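Local coordinates for uncharacterized protein (Sulfolobus turreted icosahedral virus 1, PDB 6BO3) that serves as a turret protein of the virus capsid and probably helps to build the penton at its fivefold vertices, at residues 20-25 with 117-122; 47-52 with 113-118; 54-59 with 78-83; 60-65 with 96-101; 86-91 with 130-135. The protein carries 1 engineered substitution. All coordinates share one frame; numbering follows the deposited sequence.

Contact 1: 20-25 with 117-122; sequences VYVDRE and GTIHPL
Val20 opens the pairing of strand 20-25 with strand 117-120 through two nearly straight backbone bonds to Ile119: Val20 N donates to Ile119 O (3.0 Å), and Val20 O receives Ile119 N (2.8 Å, N-H...O 173°). The same Val20 O also meets the CA-H of Thr118. At this hydrogen-bonded pair the two branched side chains run alongside one another, with Val20 CB 4.0 Å from Ile119 CB; beta-branched residues suit such extended backbones. At Tyr21, a non-hydrogen-bonded position, side chains turn to the other face of the sheet. The Tyr21 ring runs beside Thr118, whose CG2 methyl sits 3.8 Å from Tyr21 CE1, an apolar touch obliquely against the ring. In jelly-roll terms these are the first and last strands of the eight-strand core, neighbours in the BIDG sheet though nearly a hundred residues apart in sequence. Val22 then returns to the inward face and pairs with Gly117: Val22 N reaches Gly117 O at 3.0 Å, and Gly117 N reaches Val22 O in return. At phi 165° and psi -155° a CB on residue 117 would press on the carbonyl O of Lys116, so glycine fits. Ile119 pairs with Val20 but sends CD1 diagonally to Val22 CG2, 3.7 Å away, a branch that lies beside the valine's own backbone N. From Arg24 the ladder continues to Leu115.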
# COMPACT_ATOMS: atom_id res chain seq x y z
N VAL A 20 -21.53 -8.62 -10.47
CA VAL A 20 -21.42 -7.20 -10.82
C VAL A 20 -20.14 -6.61 -10.24
O VAL A 20 -19.86 -6.74 -9.03
CB VAL A 20 -22.64 -6.40 -10.29
CG1 VAL A 20 -22.50 -4.91 -10.58
CG2 VAL A 20 -23.90 -6.95 -10.93
N TYR A 21 -19.40 -5.93 -11.10
CA TYR A 21 -18.14 -5.31 -10.76
C TYR A 21 -18.33 -3.86 -10.34
O TYR A 21 -19.01 -3.07 -11.04
CB TYR A 21 -17.16 -5.42 -11.92
CG TYR A 21 -16.66 -6.83 -12.09
CD1 TYR A 21 -15.72 -7.37 -11.21
CD2 TYR A 21 -17.17 -7.66 -13.08
CE1 TYR A 21 -15.27 -8.67 -11.35
CE2 TYR A 21 -16.73 -8.97 -13.22
CZ TYR A 21 -15.78 -9.47 -12.36
OH TYR A 21 -15.34 -10.75 -12.50
N VAL A 22 -17.71 -3.53 -9.22
CA VAL A 22 -17.86 -2.24 -8.58
C VAL A 22 -16.47 -1.62 -8.51
O VAL A 22 -15.52 -2.21 -7.99
CB VAL A 22 -18.51 -2.33 -7.17
CG1 VAL A 22 -18.56 -0.97 -6.49
CG2 VAL A 22 -19.91 -2.94 -7.28
N ASP A 23 -16.36 -0.44 -9.11
CA ASP A 23 -15.13 0.36 -9.03
C ASP A 23 -15.60 1.81 -9.06
O ASP A 23 -15.95 2.36 -10.11
CB ASP A 23 -14.19 0.02 -10.19
CG ASP A 23 -12.79 0.64 -10.04
OD1 ASP A 23 -12.49 1.35 -9.06
OD2 ASP A 23 -11.97 0.44 -10.96
N ARG A 24 -15.64 2.39 -7.87
CA ARG A 24 -16.16 3.73 -7.67
C ARG A 24 -15.29 4.53 -6.74
O ARG A 24 -14.77 4.02 -5.76
CB ARG A 24 -17.54 3.65 -7.05
CG ARG A 24 -18.60 3.07 -7.95
CD ARG A 24 -19.05 4.06 -9.01
NE ARG A 24 -20.16 3.49 -9.76
CZ ARG A 24 -21.19 4.16 -10.27
NH1 ARG A 24 -21.33 5.47 -10.11
NH2 ARG A 24 -22.11 3.48 -10.92
N GLU A 25 -15.16 5.82 -7.03
CA GLU A 25 -14.61 6.75 -6.07
C GLU A 25 -15.43 8.04 -6.01
O GLU A 25 -15.85 8.57 -7.04
CB GLU A 25 -13.13 7.03 -6.36
CG GLU A 25 -12.76 7.19 -7.81
CD GLU A 25 -11.32 7.63 -7.98
OE1 GLU A 25 -10.50 7.32 -7.08
OE2 GLU A 25 -11.01 8.28 -8.99
N GLY A 117 -14.95 -3.93 -5.60
CA GLY A 117 -15.21 -5.32 -5.30
C GLY A 117 -16.20 -5.95 -6.25
O GLY A 117 -16.37 -5.50 -7.38
N THR A 118 -16.86 -6.99 -5.76
CA THR A 118 -17.77 -7.79 -6.55
C THR A 118 -19.08 -7.92 -5.79
O THR A 118 -19.08 -8.09 -4.58
CB THR A 118 -17.20 -9.20 -6.83
OG1 THR A 118 -16.94 -9.89 -5.60
CG2 THR A 118 -15.90 -9.12 -7.63
N ILE A 119 -20.19 -7.81 -6.50
CA ILE A 119 -21.49 -8.18 -5.96
C ILE A 119 -21.85 -9.54 -6.51
O ILE A 119 -21.76 -9.77 -7.71
CB ILE A 119 -22.59 -7.17 -6.34
CG1 ILE A 119 -22.21 -5.77 -5.86
CG2 ILE A 119 -23.95 -7.59 -5.75
CD1 ILE A 119 -23.04 -4.68 -6.50
N HIS A 120 -22.24 -10.46 -5.63
CA HIS A 120 -22.55 -11.82 -6.05
C HIS A 120 -23.61 -12.40 -5.12
O HIS A 120 -24.00 -11.77 -4.16
CB HIS A 120 -21.26 -12.67 -6.05
CG HIS A 120 -20.46 -12.57 -4.80
ND1 HIS A 120 -20.86 -13.16 -3.62
CD2 HIS A 120 -19.29 -11.94 -4.54
CE1 HIS A 120 -19.96 -12.91 -2.69
NE2 HIS A 120 -19.00 -12.17 -3.22
N PRO A 121 -24.08 -13.63 -5.40
CA PRO A 121 -25.06 -14.13 -4.43
C PRO A 121 -24.38 -14.43 -3.09
O PRO A 121 -23.17 -14.57 -3.03
CB PRO A 121 -25.61 -15.40 -5.08
CG PRO A 121 -24.66 -15.76 -6.17
CD PRO A 121 -23.86 -14.54 -6.53
N LEU A 122 -25.16 -14.50 -2.01
CA LEU A 122 -24.65 -14.95 -0.72
C LEU A 122 -24.14 -16.38 -0.78
O LEU A 122 -24.91 -17.32 -0.97
CB LEU A 122 -25.73 -14.84 0.38
CG LEU A 122 -25.27 -15.21 1.79
CD1 LEU A 122 -24.13 -14.29 2.25
CD2 LEU A 122 -26.40 -15.17 2.80

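Contact 2: 47-52 with 113-118; sequences GLLINE and VKLKGT
Lys114 O takes Ile50 N at 2.7 Å and also meets Leu49 CA, which lies 3.1 Å from Lys114 O in a CA-H...O contact. Lys116 O is held likewise, by Leu48 N (2.7 Å) and by Gly47 CA. Gly47 and Gly117 face each other with their CA atoms 3.9 Å apart, an approach open to two glycines because neither carries a side chain. These antiparallel strands are inner neighbours in the jelly-roll BIDG sheet. Leu49, Val113 and Leu115 turn to the inner face, Leu49 CD2 lying 4.0 Å from Val113 CG1, and continue toward Ile97 and Val99 of the opposite sheet. Asn51, buried beside Val113, has its amide nitrogen satisfied by Ala55 O. On the outer face Ile50 packs on the aliphatic start of Lys114, which bends at chi3 (133°) and brings Lys114 NZ 3.6 Å from Glu52 OE1. This long salt bridge is probably a weak hold on the lysine, while Glu52 OE2 is tied to Asn112 ND2.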
# COMPACT_ATOMS: atom_id res chain seq x y z
N GLY A 47 -14.95 -7.18 -1.15
CA GLY A 47 -14.10 -6.10 -1.67
C GLY A 47 -13.68 -5.14 -0.58
O GLY A 47 -13.46 -5.55 0.56
N LEU A 48 -13.60 -3.85 -0.93
CA LEU A 48 -12.94 -2.87 -0.09
C LEU A 48 -13.65 -1.53 -0.22
O LEU A 48 -14.12 -1.17 -1.30
CB LEU A 48 -11.46 -2.67 -0.51
CG LEU A 48 -10.44 -3.83 -0.62
CD1 LEU A 48 -9.19 -3.38 -1.38
CD2 LEU A 48 -10.06 -4.35 0.74
N LEU A 49 -13.73 -0.84 0.90
CA LEU A 49 -14.11 0.57 0.96
C LEU A 49 -12.92 1.26 1.61
O LEU A 49 -12.60 0.99 2.76
CB LEU A 49 -15.36 0.77 1.79
CG LEU A 49 -15.91 2.20 1.90
CD1 LEU A 49 -17.36 2.11 2.35
CD2 LEU A 49 -15.11 3.06 2.85
N ILE A 50 -12.33 2.19 0.88
CA ILE A 50 -11.06 2.81 1.23
C ILE A 50 -11.27 4.28 1.50
O ILE A 50 -11.76 5.01 0.64
CB ILE A 50 -10.10 2.65 0.04
CG1 ILE A 50 -9.97 1.15 -0.29
CG2 ILE A 50 -8.75 3.26 0.36
CD1 ILE A 50 -9.53 0.82 -1.70
N ASN A 51 -10.88 4.71 2.70
CA ASN A 51 -11.00 6.10 3.10
C ASN A 51 -9.69 6.81 2.80
O ASN A 51 -8.91 7.06 3.70
CB ASN A 51 -11.33 6.20 4.59
CG ASN A 51 -11.63 7.62 5.01
OD1 ASN A 51 -11.96 8.47 4.16
ND2 ASN A 51 -11.53 7.90 6.30
N GLU A 52 -9.46 7.12 1.52
CA GLU A 52 -8.19 7.67 1.05
C GLU A 52 -8.14 9.18 1.24
O GLU A 52 -8.48 9.95 0.34
CB GLU A 52 -7.98 7.31 -0.42
CG GLU A 52 -6.66 7.75 -1.02
CD GLU A 52 -6.58 7.39 -2.48
OE1 GLU A 52 -5.82 6.45 -2.81
OE2 GLU A 52 -7.30 8.01 -3.28
N VAL A 113 -13.14 8.55 -1.28
CA VAL A 113 -13.66 7.30 -0.78
C VAL A 113 -13.86 6.31 -1.94
O VAL A 113 -14.59 6.60 -2.91
CB VAL A 113 -14.94 7.56 0.02
CG1 VAL A 113 -15.59 6.25 0.43
CG2 VAL A 113 -14.63 8.40 1.24
N LYS A 114 -13.14 5.18 -1.89
CA LYS A 114 -13.15 4.20 -2.97
C LYS A 114 -13.83 2.91 -2.55
O LYS A 114 -13.50 2.32 -1.50
CB LYS A 114 -11.74 3.86 -3.47
CG LYS A 114 -10.83 5.04 -3.76
CD LYS A 114 -9.38 4.58 -3.66
CE LYS A 114 -8.54 5.05 -4.83
NZ LYS A 114 -7.41 4.10 -5.04
N LEU A 115 -14.77 2.48 -3.39
CA LEU A 115 -15.49 1.22 -3.27
C LEU A 115 -15.13 0.33 -4.47
O LEU A 115 -15.38 0.68 -5.65
CB LEU A 115 -17.00 1.44 -3.20
CG LEU A 115 -17.80 0.20 -2.83
CD1 LEU A 115 -17.44 -0.20 -1.42
CD2 LEU A 115 -19.30 0.46 -2.98
N LYS A 116 -14.51 -0.80 -4.16
CA LYS A 116 -14.03 -1.73 -5.16
C LYS A 116 -14.35 -3.15 -4.71
O LYS A 116 -14.04 -3.53 -3.58
CB LYS A 116 -12.50 -1.65 -5.31
CG LYS A 116 -11.91 -0.32 -5.68
CD LYS A 116 -10.42 -0.50 -5.86
CE LYS A 116 -9.72 0.80 -6.17
NZ LYS A 116 -8.64 0.56 -7.17
N GLY A 117 -14.95 -3.93 -5.60
CA GLY A 117 -15.21 -5.32 -5.30
C GLY A 117 -16.20 -5.95 -6.25
O GLY A 117 -16.37 -5.50 -7.38
N THR A 118 -16.86 -6.99 -5.76
CA THR A 118 -17.77 -7.79 -6.55
C THR A 118 -19.08 -7.92 -5.79
O THR A 118 -19.08 -8.09 -4.58
CB THR A 118 -17.20 -9.20 -6.83
OG1 THR A 118 -16.94 -9.89 -5.60
CG2 THR A 118 -15.90 -9.12 -7.63

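Contact 3: 54-59 with 78-83; sequences QAVIDV and GIQLSA
The carboxylate of Asp58 flanks the Gln80 amide, their planes only 29° apart. Asp58 OD1 comes alongside the glutamine, 3.5 Å from Gln80 CG, while Val56 CG1 sits over one face of the amide, 3.5 Å from Gln80 CD. Val56 CG1 also presses on Gln80 CG (3.3 Å), because the glutamine chain is fully extended and lays its stem across the valine. This is the neighbouring pair E and F of the CHEF sheet in a jelly-roll sandwich, F lying at the sheet's edge within the chain. Near the carboxylate, Asp102 receives a weak bond from Gln80 NE2 and also lies close to Asp58 OD2; two acids so near might raise each other's pKa. Polar residues fit this outer face, whereas Ile57, Val59, Ile79 and Leu81 turn inward, against Leu49 and Ile131 of the other sheet. The backbone ladder is tight: Leu81 N reaches Ile57 O at 2.6 Å, and Ile79 O takes Val59 N at 2.7 Å. Ile57 holds CG1 between its backbone N and carbonyl carbon (chi1 56°), which lays CG1 against Leu81 CB at 3.8 Å. Two residues on, Val59 CG2 meets Leu81 CD1 at 4.1 Å. Beyond the ladder the two loops still touch, Ala83 CB resting 3.8 Å from Gln54 CA.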
# COMPACT_ATOMS: atom_id res chain seq x y z
N GLN A 54 -8.12 12.44 4.58
CA GLN A 54 -8.04 12.93 5.96
C GLN A 54 -9.38 13.07 6.68
O GLN A 54 -9.39 13.43 7.85
CB GLN A 54 -7.35 14.30 5.96
CG GLN A 54 -5.88 14.27 5.55
CD GLN A 54 -5.69 13.94 4.08
OE1 GLN A 54 -6.34 14.52 3.20
NE2 GLN A 54 -4.79 13.00 3.79
N ALA A 55 -10.49 12.82 5.99
CA ALA A 55 -11.80 12.95 6.62
C ALA A 55 -12.15 11.66 7.30
O ALA A 55 -12.07 10.61 6.69
CB ALA A 55 -12.87 13.28 5.59
N VAL A 56 -12.55 11.75 8.56
CA VAL A 56 -13.19 10.63 9.23
C VAL A 56 -14.55 10.44 8.59
O VAL A 56 -15.26 11.42 8.33
CB VAL A 56 -13.39 10.92 10.71
CG1 VAL A 56 -14.19 9.80 11.38
CG2 VAL A 56 -12.05 11.11 11.40
N ILE A 57 -14.91 9.18 8.33
CA ILE A 57 -16.18 8.87 7.69
C ILE A 57 -16.95 7.84 8.49
O ILE A 57 -16.35 7.01 9.22
CB ILE A 57 -16.03 8.40 6.21
CG1 ILE A 57 -15.10 7.19 6.06
CG2 ILE A 57 -15.52 9.52 5.30
CD1 ILE A 57 -15.16 6.55 4.68
N ASP A 58 -18.26 7.94 8.38
CA ASP A 58 -19.19 6.98 8.99
C ASP A 58 -19.83 6.12 7.92
O ASP A 58 -20.41 6.62 6.94
CB ASP A 58 -20.26 7.69 9.80
CG ASP A 58 -19.68 8.64 10.82
OD1 ASP A 58 -18.77 8.24 11.58
OD2 ASP A 58 -20.14 9.80 10.85
N VAL A 59 -19.75 4.81 8.13
CA VAL A 59 -20.19 3.84 7.13
C VAL A 59 -21.36 3.05 7.71
O VAL A 59 -21.17 2.31 8.68
CB VAL A 59 -19.06 2.88 6.70
CG1 VAL A 59 -19.52 1.90 5.64
CG2 VAL A 59 -17.84 3.64 6.17
N GLY A 78 -23.38 2.41 12.82
CA GLY A 78 -22.42 2.91 11.85
C GLY A 78 -21.01 2.51 12.25
O GLY A 78 -20.71 2.33 13.44
N ILE A 79 -20.17 2.37 11.24
CA ILE A 79 -18.75 2.11 11.40
C ILE A 79 -17.99 3.40 11.10
O ILE A 79 -18.03 3.89 9.97
CB ILE A 79 -18.30 1.01 10.43
CG1 ILE A 79 -19.02 -0.30 10.72
CG2 ILE A 79 -16.80 0.78 10.53
CD1 ILE A 79 -19.04 -1.24 9.54
N GLN A 80 -17.27 3.93 12.09
CA GLN A 80 -16.49 5.13 11.89
C GLN A 80 -15.10 4.73 11.41
O GLN A 80 -14.38 3.99 12.09
CB GLN A 80 -16.41 5.98 13.16
CG GLN A 80 -15.65 7.30 12.93
CD GLN A 80 -15.61 8.18 14.15
OE1 GLN A 80 -14.65 8.15 14.91
NE2 GLN A 80 -16.64 8.99 14.34
N LEU A 81 -14.73 5.20 10.23
CA LEU A 81 -13.40 4.95 9.72
C LEU A 81 -12.56 6.20 9.84
O LEU A 81 -12.98 7.26 9.42
CB LEU A 81 -13.46 4.54 8.27
CG LEU A 81 -13.97 3.14 7.98
CD1 LEU A 81 -13.79 2.87 6.50
CD2 LEU A 81 -13.31 2.05 8.82
N SER A 82 -11.38 6.06 10.44
CA SER A 82 -10.51 7.21 10.60
C SER A 82 -9.74 7.42 9.30
O SER A 82 -9.81 6.60 8.40
CB SER A 82 -9.56 6.99 11.77
OG SER A 82 -8.69 5.91 11.48
N ALA A 83 -9.01 8.53 9.21
CA ALA A 83 -8.18 8.82 8.03
C ALA A 83 -7.31 7.62 7.60
O ALA A 83 -6.60 7.02 8.42
CB ALA A 83 -7.30 10.04 8.31

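Contact 4: 60-65 with 96-101; sequences LLLKKS and EIIVEY
Leu60 and Ile98 form a hydrogen-bonded antiparallel pair, and Leu62 with Glu96 forms the next; they join strands E and H in the middle of the jelly-roll CHEF sheet. Four backbone bonds make the ladder. Leu60 N donates to Ile98 O at 2.7 Å and Ile98 N returns to Leu60 O, while toward the end of strand 60-62 the bond from Glu96 N to Leu62 O stretches to 3.3 Å. Apolar contacts follow on both faces. Inward, Leu61 CD2 lies beside Ile97 CG1 (3.9 Å), both aliphatic side chains facing the apolar layer between the sheets, where Leu49 packs on Ile97. Outward, Leu62 sends both its methyls against the tip of Ile98, with CD1 3.6 Å from Ile98 CD1; the isoleucine's CG1 lies beside its backbone N (chi1 -58°), which turns CD1 back to meet them. Mixed contacts close the outer row: the extended stem of Glu96 runs past Ser65, whose OG is 3.7 Å from Glu96 CB, and its carboxylate ends with OE2 3.7 Å from Leu62 CD2.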
# COMPACT_ATOMS: atom_id res chain seq x y z
N LEU A 60 -22.55 3.20 7.13
CA LEU A 60 -23.71 2.39 7.52
C LEU A 60 -23.94 1.23 6.52
O LEU A 60 -24.10 1.42 5.32
CB LEU A 60 -24.93 3.28 7.73
CG LEU A 60 -26.15 2.84 8.55
CD1 LEU A 60 -25.81 2.20 9.90
CD2 LEU A 60 -27.06 4.04 8.76
N LEU A 61 -23.91 0.02 7.05
CA LEU A 61 -24.17 -1.17 6.26
C LEU A 61 -25.59 -1.63 6.59
O LEU A 61 -25.87 -1.99 7.73
CB LEU A 61 -23.17 -2.27 6.59
CG LEU A 61 -21.69 -1.91 6.42
CD1 LEU A 61 -20.86 -3.10 6.85
CD2 LEU A 61 -21.31 -1.47 5.02
N LEU A 62 -26.46 -1.61 5.59
CA LEU A 62 -27.89 -1.83 5.79
C LEU A 62 -28.31 -3.10 5.10
O LEU A 62 -28.10 -3.25 3.90
CB LEU A 62 -28.72 -0.70 5.18
CG LEU A 62 -28.72 0.70 5.78
CD1 LEU A 62 -27.35 1.34 5.68
CD2 LEU A 62 -29.74 1.55 5.03
N LYS A 63 -28.93 -4.01 5.85
CA LYS A 63 -29.45 -5.25 5.25
C LYS A 63 -30.63 -5.03 4.30
O LYS A 63 -30.83 -5.83 3.40
CB LYS A 63 -29.77 -6.31 6.32
CG LYS A 63 -28.64 -7.31 6.47
CD LYS A 63 -28.78 -8.21 7.68
CE LYS A 63 -27.55 -9.09 7.82
NZ LYS A 63 -27.25 -9.45 9.23
N LYS A 64 -31.39 -3.95 4.50
CA LYS A 64 -32.49 -3.58 3.60
C LYS A 64 -32.34 -2.11 3.18
O LYS A 64 -31.78 -1.31 3.92
CB LYS A 64 -33.85 -3.82 4.29
CG LYS A 64 -33.90 -5.07 5.17
CD LYS A 64 -35.16 -5.14 6.03
CE LYS A 64 -34.95 -5.97 7.29
NZ LYS A 64 -35.04 -7.44 7.06
N SER A 65 -32.83 -1.76 1.99
CA SER A 65 -32.74 -0.38 1.50
C SER A 65 -33.95 0.44 1.92
O SER A 65 -33.84 1.64 2.19
CB SER A 65 -32.59 -0.35 -0.03
OG SER A 65 -31.31 -0.82 -0.41
N GLU A 96 -27.40 -1.93 0.98
CA GLU A 96 -26.95 -0.54 0.78
C GLU A 96 -25.78 -0.23 1.70
O GLU A 96 -25.76 -0.70 2.84
CB GLU A 96 -28.10 0.47 1.00
CG GLU A 96 -27.70 1.91 0.73
CD GLU A 96 -28.81 2.94 0.90
OE1 GLU A 96 -28.63 4.07 0.41
OE2 GLU A 96 -29.86 2.64 1.51
N ILE A 97 -24.79 0.50 1.17
CA ILE A 97 -23.69 1.08 1.94
C ILE A 97 -23.89 2.60 1.92
O ILE A 97 -24.01 3.22 0.84
CB ILE A 97 -22.28 0.73 1.36
CG1 ILE A 97 -22.03 -0.78 1.30
CG2 ILE A 97 -21.18 1.38 2.18
CD1 ILE A 97 -20.97 -1.18 0.28
N ILE A 98 -23.98 3.19 3.10
CA ILE A 98 -24.09 4.65 3.23
C ILE A 98 -22.78 5.16 3.81
O ILE A 98 -22.30 4.67 4.84
CB ILE A 98 -25.31 5.08 4.08
CG1 ILE A 98 -26.61 4.53 3.45
CG2 ILE A 98 -25.38 6.61 4.21
CD1 ILE A 98 -27.83 4.64 4.34
N VAL A 99 -22.18 6.12 3.12
CA VAL A 99 -20.98 6.80 3.62
C VAL A 99 -21.32 8.25 3.94
O VAL A 99 -21.88 8.94 3.08
CB VAL A 99 -19.86 6.79 2.57
CG1 VAL A 99 -18.70 7.65 3.04
CG2 VAL A 99 -19.41 5.37 2.26
N GLU A 100 -20.96 8.70 5.15
CA GLU A 100 -21.21 10.08 5.59
C GLU A 100 -19.94 10.73 6.16
O GLU A 100 -19.21 10.11 6.94
CB GLU A 100 -22.29 10.14 6.68
CG GLU A 100 -23.63 9.47 6.36
CD GLU A 100 -24.43 9.12 7.61
OE1 GLU A 100 -24.21 9.73 8.68
OE2 GLU A 100 -25.30 8.22 7.54
N TYR A 101 -19.71 11.99 5.77
CA TYR A 101 -18.73 12.87 6.43
C TYR A 101 -19.08 12.96 7.90
O TYR A 101 -20.18 13.39 8.26
CB TYR A 101 -18.78 14.27 5.80
CG TYR A 101 -17.78 15.32 6.28
CD1 TYR A 101 -16.46 15.31 5.84
CD2 TYR A 101 -18.16 16.36 7.13
CE1 TYR A 101 -15.55 16.28 6.24
CE2 TYR A 101 -17.26 17.34 7.54
CZ TYR A 101 -15.95 17.30 7.08
OH TYR A 101 -15.03 18.26 7.47

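Contact 5: 86-91 with 130-135; sequences ILKFYN and SIENFQ
Ser130 pairs with Lys88 through both backbone bonds, Lys88 N donating to Ser130 O at 2.9 Å and Ser130 N to Lys88 O. Ser130 OG, tucked between backbone N and carbonyl carbon (chi1 64°), rests against the lysine stem, 3.5 Å from Lys88 CB; a small side chain leaves the long lysine room to run on past it. Ile131 turns to the opposite face and meets Leu87, Ile131 CG1 to Leu87 CD1 at 3.6 Å, while Ile131 CA lies 3.2 Å from Ile86 O in a CA-H...O contact. Both side chains continue into Ile79 and Leu81 of the facing sheet, so bulky aliphatic residues fit here. At Glu132 the ladder resumes: Ile86 N reaches Glu132 O at 2.8 Å, and Glu132 N returns to Ile86 O. On the outer surface the extended Lys88 chain arrives across the glutamate stem. Lys88 NZ makes a salt bridge with Glu132 OE1 at 3.4 Å, the ammonium lying over the face of the carboxylate rather than in its plane. Phe134, past the strand, covers the tip of Ile86, with Phe134 CB 3.2 Å from Ile86 CD1, a tight touch, and its ring leading on obliquely. The pair attaches an additional edge strand, 128-133, to strand G of the BIDG sheet, extending the classic four strands of a viral jelly roll to five.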
# COMPACT_ATOMS: atom_id res chain seq x y z
N ILE A 86 -9.18 1.23 5.91
CA ILE A 86 -9.79 0.40 4.88
C ILE A 86 -10.75 -0.57 5.55
O ILE A 86 -10.42 -1.21 6.57
CB ILE A 86 -8.75 -0.38 4.06
CG1 ILE A 86 -7.81 0.59 3.33
CG2 ILE A 86 -9.40 -1.31 3.04
CD1 ILE A 86 -6.56 -0.11 2.88
N LEU A 87 -11.96 -0.65 4.99
CA LEU A 87 -12.97 -1.59 5.43
C LEU A 87 -13.06 -2.73 4.38
O LEU A 87 -13.40 -2.55 3.19
CB LEU A 87 -14.31 -0.89 5.67
CG LEU A 87 -15.53 -1.75 6.04
CD1 LEU A 87 -15.31 -2.40 7.39
CD2 LEU A 87 -16.80 -0.94 6.09
N LYS A 88 -12.68 -3.92 4.84
CA LYS A 88 -12.63 -5.10 4.01
C LYS A 88 -13.91 -5.91 4.25
O LYS A 88 -14.37 -6.06 5.39
CB LYS A 88 -11.39 -5.95 4.28
CG LYS A 88 -10.02 -5.27 4.11
CD LYS A 88 -8.89 -6.27 4.35
CE LYS A 88 -7.52 -5.61 4.43
NZ LYS A 88 -6.40 -6.56 4.12
N PHE A 89 -14.48 -6.38 3.15
CA PHE A 89 -15.69 -7.18 3.13
C PHE A 89 -15.38 -8.54 2.53
O PHE A 89 -14.71 -8.64 1.48
CB PHE A 89 -16.78 -6.54 2.24
CG PHE A 89 -17.17 -5.14 2.64
CD1 PHE A 89 -18.39 -4.89 3.26
CD2 PHE A 89 -16.36 -4.07 2.33
CE1 PHE A 89 -18.77 -3.60 3.60
CE2 PHE A 89 -16.73 -2.77 2.68
CZ PHE A 89 -17.94 -2.54 3.31
N TYR A 90 -15.89 -9.58 3.18
CA TYR A 90 -15.96 -10.88 2.53
C TYR A 90 -17.36 -11.48 2.66
O TYR A 90 -17.80 -11.84 3.77
CB TYR A 90 -14.92 -11.88 3.07
CG TYR A 90 -15.04 -13.21 2.35
CD1 TYR A 90 -15.49 -14.35 3.01
CD2 TYR A 90 -14.79 -13.30 0.99
CE1 TYR A 90 -15.64 -15.56 2.34
CE2 TYR A 90 -14.94 -14.49 0.30
CZ TYR A 90 -15.36 -15.62 0.98
OH TYR A 90 -15.51 -16.80 0.31
N ASN A 91 -18.03 -11.63 1.52
CA ASN A 91 -19.33 -12.30 1.40
C ASN A 91 -20.35 -11.66 2.36
O ASN A 91 -21.06 -12.35 3.08
CB ASN A 91 -19.19 -13.84 1.61
CG ASN A 91 -20.48 -14.62 1.28
OD1 ASN A 91 -21.07 -14.47 0.22
ND2 ASN A 91 -20.91 -15.49 2.20
N SER A 130 -13.36 -6.62 8.19
CA SER A 130 -12.19 -6.30 8.99
C SER A 130 -11.80 -4.89 8.64
O SER A 130 -12.29 -4.34 7.66
CB SER A 130 -11.01 -7.28 8.77
OG SER A 130 -10.51 -7.21 7.45
N ILE A 131 -10.98 -4.30 9.47
CA ILE A 131 -10.55 -2.93 9.24
C ILE A 131 -9.04 -2.91 9.42
O ILE A 131 -8.52 -3.47 10.38
CB ILE A 131 -11.24 -1.94 10.20
CG1 ILE A 131 -12.73 -1.80 9.83
CG2 ILE A 131 -10.57 -0.57 10.14
CD1 ILE A 131 -13.57 -0.92 10.74
N GLU A 132 -8.34 -2.27 8.50
CA GLU A 132 -6.93 -2.00 8.73
C GLU A 132 -6.52 -0.60 8.29
O GLU A 132 -7.24 0.07 7.53
CB GLU A 132 -6.07 -3.08 8.07
CG GLU A 132 -6.12 -3.13 6.56
CD GLU A 132 -5.02 -4.02 5.98
OE1 GLU A 132 -4.65 -5.01 6.65
OE2 GLU A 132 -4.51 -3.73 4.88
N ASN A 133 -5.40 -0.14 8.84
CA ASN A 133 -4.78 1.11 8.41
C ASN A 133 -3.98 0.86 7.17
O ASN A 133 -3.23 -0.11 7.10
CB ASN A 133 -3.83 1.66 9.48
CG ASN A 133 -4.55 2.25 10.67
OD1 ASN A 133 -5.75 2.48 10.62
ND2 ASN A 133 -3.82 2.50 11.74
N PHE A 134 -4.12 1.72 6.18
CA PHE A 134 -3.32 1.59 4.98
C PHE A 134 -2.19 2.57 5.04
O PHE A 134 -2.41 3.73 5.35
CB PHE A 134 -4.12 1.86 3.72
CG PHE A 134 -3.43 1.36 2.47
CD1 PHE A 134 -2.86 0.10 2.42
CD2 PHE A 134 -3.36 2.17 1.34
CE1 PHE A 134 -2.22 -0.36 1.29
CE2 PHE A 134 -2.73 1.72 0.19
CZ PHE A 134 -2.16 0.45 0.16
N GLN A 135 -0.98 2.11 4.75
CA GLN A 135 0.11 3.03 4.50
C GLN A 135 0.68 2.70 3.12
O GLN A 135 1.40 1.71 2.97
CB GLN A 135 1.17 2.97 5.60
CG GLN A 135 1.71 4.35 5.95
CD GLN A 135 2.79 4.33 7.02
OE1 GLN A 135 3.65 3.45 7.04
NE2 GLN A 135 2.75 5.31 7.92

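From the N terminus, strand 20-28 waits for the late strand 111-120, so contact 1 closes the widest loop of the jelly-roll core. Contact 2 ends on the same strand, overlapping contact 1 at Gly117 and Thr118. Contacts 3 and 4 fall wholly within both loops and share strand 57-62, one on each side of it; their spans cross. Contact 5 starts after contact 3 has closed, and crosses contacts 1, 2 and 4. Contacts 1, 2 and 5 thus build the five-strand sheet, contacts 3 and 4 the four-strand one. The sheets meet face to face: Leu49 of contact 2 packs on Ile97 and Val99 of contact 4, and Ile131 of contact 5 on Leu81 of contact 3.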